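DegV family protein (Eubacterium eligens, PDB 3FDJ) is of unknown function but belongs to the DegV family, whose studied members bind fatty acids, so it may bind a long-chain lipid. Local coordinates at residues D76-V81 against A108-I113; H163-N168 against S263-R268. All coordinates share one frame; numbering follows the deposited sequence.

The two contacts lie on opposite sides of the chain's centre. Their centres are about 30 Å apart and their nearest atoms about 15 Å apart, so they do not touch. Interaction 1 pairs two parallel strands of the sheet that also holds strands 5-9 and 59-61. Interaction 2 joins two short helices next to the other six-stranded sheet. It also reaches back to the first sheet, because Tyr265 bonds to Thr60 of strand 59-61. The side chain of Tyr265 is about 4 Å from a bound hexaethylene glycol, probably from the crystallisation liquor, which may nonetheless mark the family's lipid pocket. The side chain of Glu267 lies about 9 Å from the sodium ion.

Interaction 1 (D76-V81 against A108-I113); sequences DEIFVV and AKVRVI
Phe79 and Arg111 sit on neighbouring parallel strands of a beta-alpha-beta unit. The unit runs from strand 77-82 through helix 90-102 to strand 109-114. The two strand segments diverge by only 15°. Five backbone bonds join them: Lys109 N to Asp76 O, Ile78 N to Lys109 O, Arg111 N to Ile78 O, Val80 N to Arg111 O and Ile113 N to Val80 O. Ile113 N to Val80 O is short, 2.7 Å. Glu77, Phe79 and Val81 bond instead to strand 5-9, so strand 77-82 is an inner strand.

Ile78, Val80, Val110 and Val112 share one face of the sheet. There Val80 CG2 meets Val110 CG1 at 4.0 Å, and helix 90-102 covers Ile78 and Val112. The other face carries Glu77, Phe79, Val81, Lys109, Arg111 and Ile113, and packs on helices 120-134 and 139-150. On it, Val81 CG2 touches Ile113 CD1 at 4.2 Å.

Arg111 shows how a charged chain lies along the apolar side chains of this face. Its CB lies 3.6 Å from Phe79 CD1 and 3.8 Å from Phe79 CE1. Arg111 CG is anti to the backbone N (chi1 162°) and stays beside the ring, 3.9 Å from Phe79 CD1. The chain then bends at chi2 (66°), which swings CD back to the side of CA instead of straight on. Arg111 NE donates to Val112 O at 2.9 Å, approaching from above that carbonyl plane. At the tip, NH2 forms salt bridges with Asp143 and Asp147 of helix 139-150. Lys109 NZ pairs with Glu140 of the same helix, so two basic residues tie the strand to it. The guanidinium of Arg111 is also backed on one face by Ile113, whose CG1 sits 3.7 Å above its plane, over the centre.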
ATOM      1  N   ASP A  76      17.798  -3.263 -17.680  1.00 12.56           N
ATOM      2  CA  ASP A  76      18.716  -4.168 -17.062  1.00 12.83           C
ATOM      3  C   ASP A  76      18.895  -4.031 -15.556  1.00 11.76           C
ATOM      4  O   ASP A  76      19.590  -4.847 -14.963  1.00 11.72           O
ATOM      5  CB  ASP A  76      20.061  -4.076 -17.750  1.00 13.62           C
ATOM      6  CG  ASP A  76      20.053  -4.766 -19.099  1.00 16.32           C
ATOM      7  OD1 ASP A  76      19.384  -5.832 -19.236  1.00 17.38           O
ATOM      8  OD2 ASP A  76      20.700  -4.240 -20.009  1.00 19.11           O
ATOM      9  N   GLU A  77      18.328  -2.999 -14.956  1.00 10.91           N
ATOM     10  CA  GLU A  77      18.342  -2.845 -13.501  1.00 11.09           C
ATOM     11  C   GLU A  77      16.934  -2.466 -13.044  1.00 10.01           C
ATOM     12  O   GLU A  77      16.433  -1.390 -13.365  1.00  9.62           O
ATOM     13  CB  GLU A  77      19.331  -1.742 -13.055  1.00 12.04           C
ATOM     14  CG  GLU A  77      20.757  -2.080 -13.328  1.00 14.18           C
ATOM     15  CD  GLU A  77      21.759  -0.977 -12.982  1.00 17.34           C
ATOM     16  OE1 GLU A  77      21.577   0.199 -13.372  1.00 18.01           O
ATOM     17  OE2 GLU A  77      22.778  -1.334 -12.365  1.00 20.80           O
ATOM     18  N   ILE A  78      16.294  -3.366 -12.312  1.00  8.69           N
ATOM     19  CA  ILE A  78      14.904  -3.216 -11.928  1.00  8.09           C
ATOM     20  C   ILE A  78      14.709  -3.529 -10.457  1.00  8.53           C
ATOM     21  O   ILE A  78      15.222  -4.541  -9.949  1.00  7.59           O
ATOM     22  CB  ILE A  78      13.983  -4.153 -12.753  1.00  8.07           C
ATOM     23  CG1 ILE A  78      14.191  -3.964 -14.267  1.00  8.73           C
ATOM     24  CG2 ILE A  78      12.470  -3.972 -12.365  1.00  8.99           C
ATOM     25  CD1 ILE A  78      13.356  -4.920 -15.131  1.00  9.25           C
ATOM     26  N   PHE A  79      13.965  -2.650  -9.781  1.00  8.30           N
ATOM     27  CA  PHE A  79      13.459  -2.921  -8.450  1.00  8.27           C
ATOM     28  C   PHE A  79      11.953  -3.055  -8.573  1.00  8.41           C
ATOM     29  O   PHE A  79      11.288  -2.223  -9.207  1.00  8.13           O
ATOM     30  CB  PHE A  79      13.832  -1.819  -7.438  1.00  8.25           C
ATOM     31  CG  PHE A  79      15.275  -1.810  -7.065  1.00  9.92           C
ATOM     32  CD1 PHE A  79      15.786  -2.738  -6.157  1.00  8.92           C
ATOM     33  CD2 PHE A  79      16.143  -0.895  -7.627  1.00 10.95           C
ATOM     34  CE1 PHE A  79      17.130  -2.724  -5.827  1.00  9.04           C
ATOM     35  CE2 PHE A  79      17.512  -0.898  -7.315  1.00 11.88           C
ATOM     36  CZ  PHE A  79      17.999  -1.821  -6.428  1.00 10.87           C
ATOM     37  N   VAL A  80      11.421  -4.115  -7.969  1.00  8.91           N
ATOM     38  CA  VAL A  80       9.988  -4.389  -7.973  1.00  9.07           C
ATOM     39  C   VAL A  80       9.493  -4.369  -6.549  1.00 10.17           C
ATOM     40  O   VAL A  80      10.018  -5.119  -5.715  1.00 12.73           O
ATOM     41  CB  VAL A  80       9.686  -5.768  -8.587  1.00  8.48           C
ATOM     42  CG1 VAL A  80       8.168  -5.944  -8.751  1.00 10.85           C
ATOM     43  CG2 VAL A  80      10.397  -5.951  -9.949  1.00  9.88           C
ATOM     44  N   VAL A  81       8.494  -3.537  -6.241  1.00  8.64           N
ATOM     45  CA  VAL A  81       7.930  -3.505  -4.881  1.00  8.78           C
ATOM     46  C   VAL A  81       6.553  -4.154  -4.900  1.00  8.98           C
ATOM     47  O   VAL A  81       5.726  -3.836  -5.755  1.00  9.01           O
ATOM     48  CB  VAL A  81       7.862  -2.068  -4.341  1.00  9.07           C
ATOM     49  CG1 VAL A  81       7.301  -2.041  -2.889  1.00  9.30           C
ATOM     50  CG2 VAL A  81       9.263  -1.414  -4.395  1.00  8.33           C
ATOM     51  N   ALA A 108      20.601  -8.690 -16.922  1.00 13.66           N
ATOM     52  CA  ALA A 108      19.634  -8.031 -16.046  1.00 12.99           C
ATOM     53  C   ALA A 108      19.886  -8.357 -14.588  1.00 12.06           C
ATOM     54  O   ALA A 108      20.294  -9.467 -14.246  1.00 12.15           O
ATOM     55  CB  ALA A 108      18.208  -8.422 -16.416  1.00 13.12           C
ATOM     56  N   LYS A 109      19.610  -7.372 -13.740  1.00 10.87           N
ATOM     57  CA  LYS A 109      19.501  -7.546 -12.298  1.00 10.98           C
ATOM     58  C   LYS A 109      18.123  -7.092 -11.877  1.00  9.51           C
ATOM     59  O   LYS A 109      17.711  -5.966 -12.210  1.00  9.05           O
ATOM     60  CB  LYS A 109      20.519  -6.662 -11.595  1.00 11.45           C
ATOM     61  CG  LYS A 109      21.934  -6.997 -11.954  1.00 14.16           C
ATOM     62  CD  LYS A 109      22.938  -6.246 -11.077  1.00 18.62           C
ATOM     63  CE  LYS A 109      23.592  -5.083 -11.767  1.00 22.53           C
ATOM     64  NZ  LYS A 109      25.085  -5.211 -11.569  1.00 24.61           N
ATOM     65  N   VAL A 110      17.410  -7.951 -11.154  1.00  8.63           N
ATOM     66  CA  VAL A 110      16.070  -7.662 -10.720  1.00  7.94           C
ATOM     67  C   VAL A 110      15.924  -8.025  -9.271  1.00  9.09           C
ATOM     68  O   VAL A 110      16.204  -9.164  -8.885  1.00  9.17           O
ATOM     69  CB  VAL A 110      15.028  -8.460 -11.544  1.00  8.51           C
ATOM     70  CG1 VAL A 110      13.599  -8.091 -11.112  1.00  9.22           C
ATOM     71  CG2 VAL A 110      15.221  -8.205 -13.067  1.00  8.01           C
ATOM     72  N   ARG A 111      15.489  -7.077  -8.458  1.00  8.73           N
ATOM     73  CA  ARG A 111      15.270  -7.337  -7.035  1.00  9.27           C
ATOM     74  C   ARG A 111      13.797  -7.167  -6.794  1.00  9.49           C
ATOM     75  O   ARG A 111      13.243  -6.096  -7.089  1.00 10.86           O
ATOM     76  CB  ARG A 111      16.062  -6.369  -6.160  1.00  9.65           C
ATOM     77  CG  ARG A 111      15.561  -6.301  -4.704  1.00 10.03           C
ATOM     78  CD  ARG A 111      15.772  -7.617  -3.936  1.00 12.96           C
ATOM     79  NE  ARG A 111      14.944  -7.660  -2.718  1.00 12.89           N
ATOM     80  CZ  ARG A 111      15.204  -7.012  -1.575  1.00 14.14           C
ATOM     81  NH1 ARG A 111      14.377  -7.148  -0.558  1.00 13.72           N
ATOM     82  NH2 ARG A 111      16.288  -6.256  -1.418  1.00 13.55           N
ATOM     83  N   VAL A 112      13.162  -8.220  -6.290  1.00  8.47           N
ATOM     84  CA  VAL A 112      11.760  -8.134  -5.879  1.00  8.40           C
ATOM     85  C   VAL A 112      11.752  -7.903  -4.367  1.00  8.79           C
ATOM     86  O   VAL A 112      12.361  -8.682  -3.619  1.00  8.56           O
ATOM     87  CB  VAL A 112      10.957  -9.370  -6.246  1.00  7.95           C
ATOM     88  CG1 VAL A 112       9.495  -9.178  -5.832  1.00  8.47           C
ATOM     89  CG2 VAL A 112      11.050  -9.704  -7.763  1.00  6.98           C
ATOM     90  N   ILE A 113      11.085  -6.818  -3.964  1.00  8.42           N
ATOM     91  CA  ILE A 113      10.974  -6.391  -2.560  1.00  8.48           C
ATOM     92  C   ILE A 113       9.572  -6.689  -2.052  1.00  8.53           C
ATOM     93  O   ILE A 113       8.591  -6.094  -2.503  1.00  8.89           O
ATOM     94  CB  ILE A 113      11.263  -4.886  -2.374  1.00  9.38           C
ATOM     95  CG1 ILE A 113      12.640  -4.522  -2.913  1.00 10.28           C
ATOM     96  CG2 ILE A 113      11.122  -4.496  -0.875  1.00  8.17           C
ATOM     97  CD1 ILE A 113      12.856  -3.017  -3.006  1.00  9.81           C
TER

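Interaction 2 (H163-N168 against S263-R268); sequences HNLAQN and SYYAER
Asn164 and Glu267 meet where helix 163-167 packs against the C-terminal end of helix 260-266. Both helices belong to the part of the DegV fold built around the second six-stranded sheet. Glu267 leaves the helical path with positive phi. Its OE2 accepts Asn164 N at 2.8 Å in an almost straight bond (177°), at the N-terminal end of helix 163-167. This helix end would probably stabilise the carboxylate's negative charge.

The Asn164 amide lies flat on the Tyr264 ring, with the planes 1° apart. Asn164 ND2 is offset toward the ring rim and donates to Tyr264 O at 2.8 Å. CB of Asn164 makes a CH-pi contact with the same face. Asn164 OD1 accepts Gln167 NE2 at 3.0 Å, so bonds at both ends fix the rotation of the amide. Tyr264 in turn stands over Tyr265, its CD2 3.5 Å above that ring's centre. Leu165 CD2 touches Tyr265 CD1 at 3.6 Å.

A second shell holds these groups. Asn168 ND2 donates to Asn164 O and, weakly, to Tyr264 OH. Gln167 OE1 accepts Ser58 N, and the hydroxyls of Tyr264 and Tyr265 bond to Ser58 and Thr60. The two helices are thereby tied to the region of strand 59-61, in the other sheet. One water bridges both segments: it accepts from Leu165 N and donates to Glu267 OE2 and, at 2.7 Å, to Tyr265 O.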
ATOM      1  N   HIS A 163     -15.478  -5.704   5.795  1.00  9.74           N
ATOM      2  CA  HIS A 163     -16.246  -6.779   5.190  1.00 10.58           C
ATOM      3  C   HIS A 163     -15.468  -7.468   4.054  1.00  9.54           C
ATOM      4  O   HIS A 163     -15.450  -8.699   3.958  1.00  9.92           O
ATOM      5  CB  HIS A 163     -17.554  -6.211   4.662  1.00 11.25           C
ATOM      6  CG  HIS A 163     -18.384  -7.200   3.924  1.00 14.79           C
ATOM      7  ND1 HIS A 163     -19.073  -8.207   4.557  1.00 18.30           N
ATOM      8  CD2 HIS A 163     -18.658  -7.321   2.602  1.00 17.35           C
ATOM      9  CE1 HIS A 163     -19.722  -8.922   3.654  1.00 21.06           C
ATOM     10  NE2 HIS A 163     -19.496  -8.398   2.462  1.00 19.24           N
ATOM     11  N   ASN A 164     -14.839  -6.674   3.200  1.00  8.58           N
ATOM     12  CA  ASN A 164     -14.084  -7.244   2.068  1.00  9.25           C
ATOM     13  C   ASN A 164     -12.833  -8.015   2.506  1.00  8.73           C
ATOM     14  O   ASN A 164     -12.527  -9.102   1.976  1.00  9.90           O
ATOM     15  CB  ASN A 164     -13.778  -6.154   1.029  1.00  9.10           C
ATOM     16  CG  ASN A 164     -15.036  -5.607   0.383  1.00  9.68           C
ATOM     17  OD1 ASN A 164     -16.060  -6.289   0.333  1.00 11.93           O
ATOM     18  ND2 ASN A 164     -14.973  -4.374  -0.103  1.00  8.93           N
ATOM     19  N   LEU A 165     -12.102  -7.480   3.478  1.00  8.88           N
ATOM     20  CA  LEU A 165     -11.023  -8.235   4.102  1.00  8.99           C
ATOM     21  C   LEU A 165     -11.526  -9.558   4.681  1.00  9.56           C
ATOM     22  O   LEU A 165     -10.951 -10.614   4.428  1.00  9.85           O
ATOM     23  CB  LEU A 165     -10.334  -7.424   5.209  1.00  8.85           C
ATOM     24  CG  LEU A 165      -9.427  -6.293   4.746  1.00  8.30           C
ATOM     25  CD1 LEU A 165      -9.284  -5.254   5.872  1.00 10.34           C
ATOM     26  CD2 LEU A 165      -8.073  -6.796   4.253  1.00  8.36           C
ATOM     27  N   ALA A 166     -12.618  -9.495   5.435  1.00  9.36           N
ATOM     28  CA  ALA A 166     -13.150 -10.662   6.120  1.00  9.84           C
ATOM     29  C   ALA A 166     -13.676 -11.704   5.144  1.00 10.15           C
ATOM     30  O   ALA A 166     -13.387 -12.889   5.318  1.00  9.77           O
ATOM     31  CB  ALA A 166     -14.245 -10.268   7.139  1.00  9.00           C
ATOM     32  N   GLN A 167     -14.406 -11.290   4.103  1.00 10.30           N
ATOM     33  CA  GLN A 167     -14.974 -12.287   3.189  1.00 10.92           C
ATOM     34  C   GLN A 167     -13.877 -12.960   2.380  1.00 11.50           C
ATOM     35  O   GLN A 167     -14.079 -14.054   1.885  1.00 11.34           O
ATOM     36  CB  GLN A 167     -16.046 -11.698   2.264  1.00 12.01           C
ATOM     37  CG  GLN A 167     -15.517 -10.835   1.135  1.00 13.22           C
ATOM     38  CD  GLN A 167     -16.590 -10.444   0.127  1.00 16.76           C
ATOM     39  OE1 GLN A 167     -17.224 -11.311  -0.494  1.00 16.06           O
ATOM     40  NE2 GLN A 167     -16.770  -9.140  -0.072  1.00 15.30           N
ATOM     41  N   ASN A 168     -12.725 -12.304   2.259  1.00 11.23           N
ATOM     42  CA  ASN A 168     -11.573 -12.884   1.565  1.00 11.83           C
ATOM     43  C   ASN A 168     -10.547 -13.564   2.481  1.00 12.49           C
ATOM     44  O   ASN A 168      -9.443 -13.915   2.031  1.00 12.22           O
ATOM     45  CB  ASN A 168     -10.912 -11.815   0.685  1.00 11.68           C
ATOM     46  CG  ASN A 168     -11.706 -11.541  -0.579  1.00 12.93           C
ATOM     47  OD1 ASN A 168     -11.712 -12.359  -1.513  1.00 14.64           O
ATOM     48  ND2 ASN A 168     -12.394 -10.420  -0.614  1.00 10.10           N
ATOM     49  N   SER A 263      -8.727   0.697  -2.203  1.00 10.58           N
ATOM     50  CA  SER A 263     -10.118   1.155  -1.997  1.00  9.64           C
ATOM     51  C   SER A 263     -11.036  -0.028  -1.713  1.00 10.15           C
ATOM     52  O   SER A 263     -11.897   0.058  -0.849  1.00  9.48           O
ATOM     53  CB  SER A 263     -10.627   1.981  -3.183  1.00 10.65           C
ATOM     54  OG  SER A 263      -9.908   3.213  -3.306  1.00  8.99           O
ATOM     55  N   TYR A 264     -10.802  -1.150  -2.392  1.00  9.24           N
ATOM     56  CA  TYR A 264     -11.598  -2.356  -2.161  1.00  9.65           C
ATOM     57  C   TYR A 264     -11.437  -2.877  -0.721  1.00  9.80           C
ATOM     58  O   TYR A 264     -12.429  -3.156  -0.058  1.00  9.18           O
ATOM     59  CB  TYR A 264     -11.255  -3.447  -3.196  1.00  9.44           C
ATOM     60  CG  TYR A 264     -11.939  -4.758  -2.940  1.00  8.27           C
ATOM     61  CD1 TYR A 264     -13.271  -4.932  -3.300  1.00 10.52           C
ATOM     62  CD2 TYR A 264     -11.286  -5.811  -2.307  1.00  8.37           C
ATOM     63  CE1 TYR A 264     -13.937  -6.110  -3.028  1.00 10.16           C
ATOM     64  CE2 TYR A 264     -11.958  -7.032  -2.050  1.00  9.69           C
ATOM     65  CZ  TYR A 264     -13.280  -7.163  -2.416  1.00  9.21           C
ATOM     66  OH  TYR A 264     -13.984  -8.316  -2.175  1.00 10.68           O
ATOM     67  N   TYR A 265     -10.199  -2.996  -0.255  1.00  9.63           N
ATOM     68  CA  TYR A 265      -9.920  -3.617   1.037  1.00 10.03           C
ATOM     69  C   TYR A 265     -10.013  -2.666   2.227  1.00  9.83           C
ATOM     70  O   TYR A 265     -10.397  -3.093   3.324  1.00  9.97           O
ATOM     71  CB  TYR A 265      -8.563  -4.329   1.007  1.00  9.81           C
ATOM     72  CG  TYR A 265      -8.620  -5.694   0.360  1.00  9.59           C
ATOM     73  CD1 TYR A 265      -9.427  -6.707   0.901  1.00  8.61           C
ATOM     74  CD2 TYR A 265      -7.896  -5.984  -0.810  1.00 10.19           C
ATOM     75  CE1 TYR A 265      -9.496  -7.968   0.308  1.00 10.03           C
ATOM     76  CE2 TYR A 265      -7.956  -7.245  -1.392  1.00  9.32           C
ATOM     77  CZ  TYR A 265      -8.744  -8.226  -0.826  1.00  8.85           C
ATOM     78  OH  TYR A 265      -8.842  -9.466  -1.412  1.00  8.44           O
ATOM     79  N   ALA A 266      -9.668  -1.396   2.036  1.00  9.92           N
ATOM     80  CA  ALA A 266      -9.826  -0.397   3.116  1.00 11.26           C
ATOM     81  C   ALA A 266     -11.259   0.108   3.254  1.00 10.93           C
ATOM     82  O   ALA A 266     -11.678   0.519   4.340  1.00 11.20           O
ATOM     83  CB  ALA A 266      -8.854   0.768   2.941  1.00  9.86           C
ATOM     84  N   GLU A 267     -11.988   0.078   2.145  1.00 10.99           N
ATOM     85  CA  GLU A 267     -13.406   0.463   2.038  1.00 11.17           C
ATOM     86  C   GLU A 267     -13.666   1.952   2.216  1.00 10.92           C
ATOM     87  O   GLU A 267     -12.805   2.709   2.641  1.00  8.78           O
ATOM     88  CB  GLU A 267     -14.306  -0.401   2.922  1.00 12.27           C
ATOM     89  CG  GLU A 267     -14.233  -1.855   2.490  1.00 14.89           C
ATOM     90  CD  GLU A 267     -15.350  -2.725   3.033  1.00 18.55           C
ATOM     91  OE1 GLU A 267     -16.535  -2.311   2.945  1.00 20.82           O
ATOM     92  OE2 GLU A 267     -15.031  -3.848   3.496  1.00 17.21           O
ATOM     93  N   ARG A 268     -14.863   2.366   1.825  1.00 11.31           N
ATOM     94  CA  ARG A 268     -15.235   3.759   1.911  1.00 11.97           C
ATOM     95  C   ARG A 268     -15.014   4.261   3.328  1.00 11.29           C
ATOM     96  O   ARG A 268     -15.400   3.606   4.303  1.00 10.70           O
ATOM     97  CB  ARG A 268     -16.705   3.941   1.524  1.00 12.71           C
ATOM     98  CG  ARG A 268     -16.991   5.224   0.851  1.00 18.13           C
ATOM     99  CD  ARG A 268     -18.306   5.108   0.068  1.00 21.10           C
ATOM    100  NE  ARG A 268     -18.124   5.500  -1.326  1.00 24.94           N
ATOM    101  CZ  ARG A 268     -18.897   5.113  -2.339  1.00 24.68           C
ATOM    102  NH1 ARG A 268     -19.918   4.282  -2.146  1.00 26.61           N
ATOM    103  NH2 ARG A 268     -18.641   5.557  -3.563  1.00 26.56           N
TER
HETATM  104  O   HOH W   1     -12.455  -4.693   4.061  1.00  8.81           O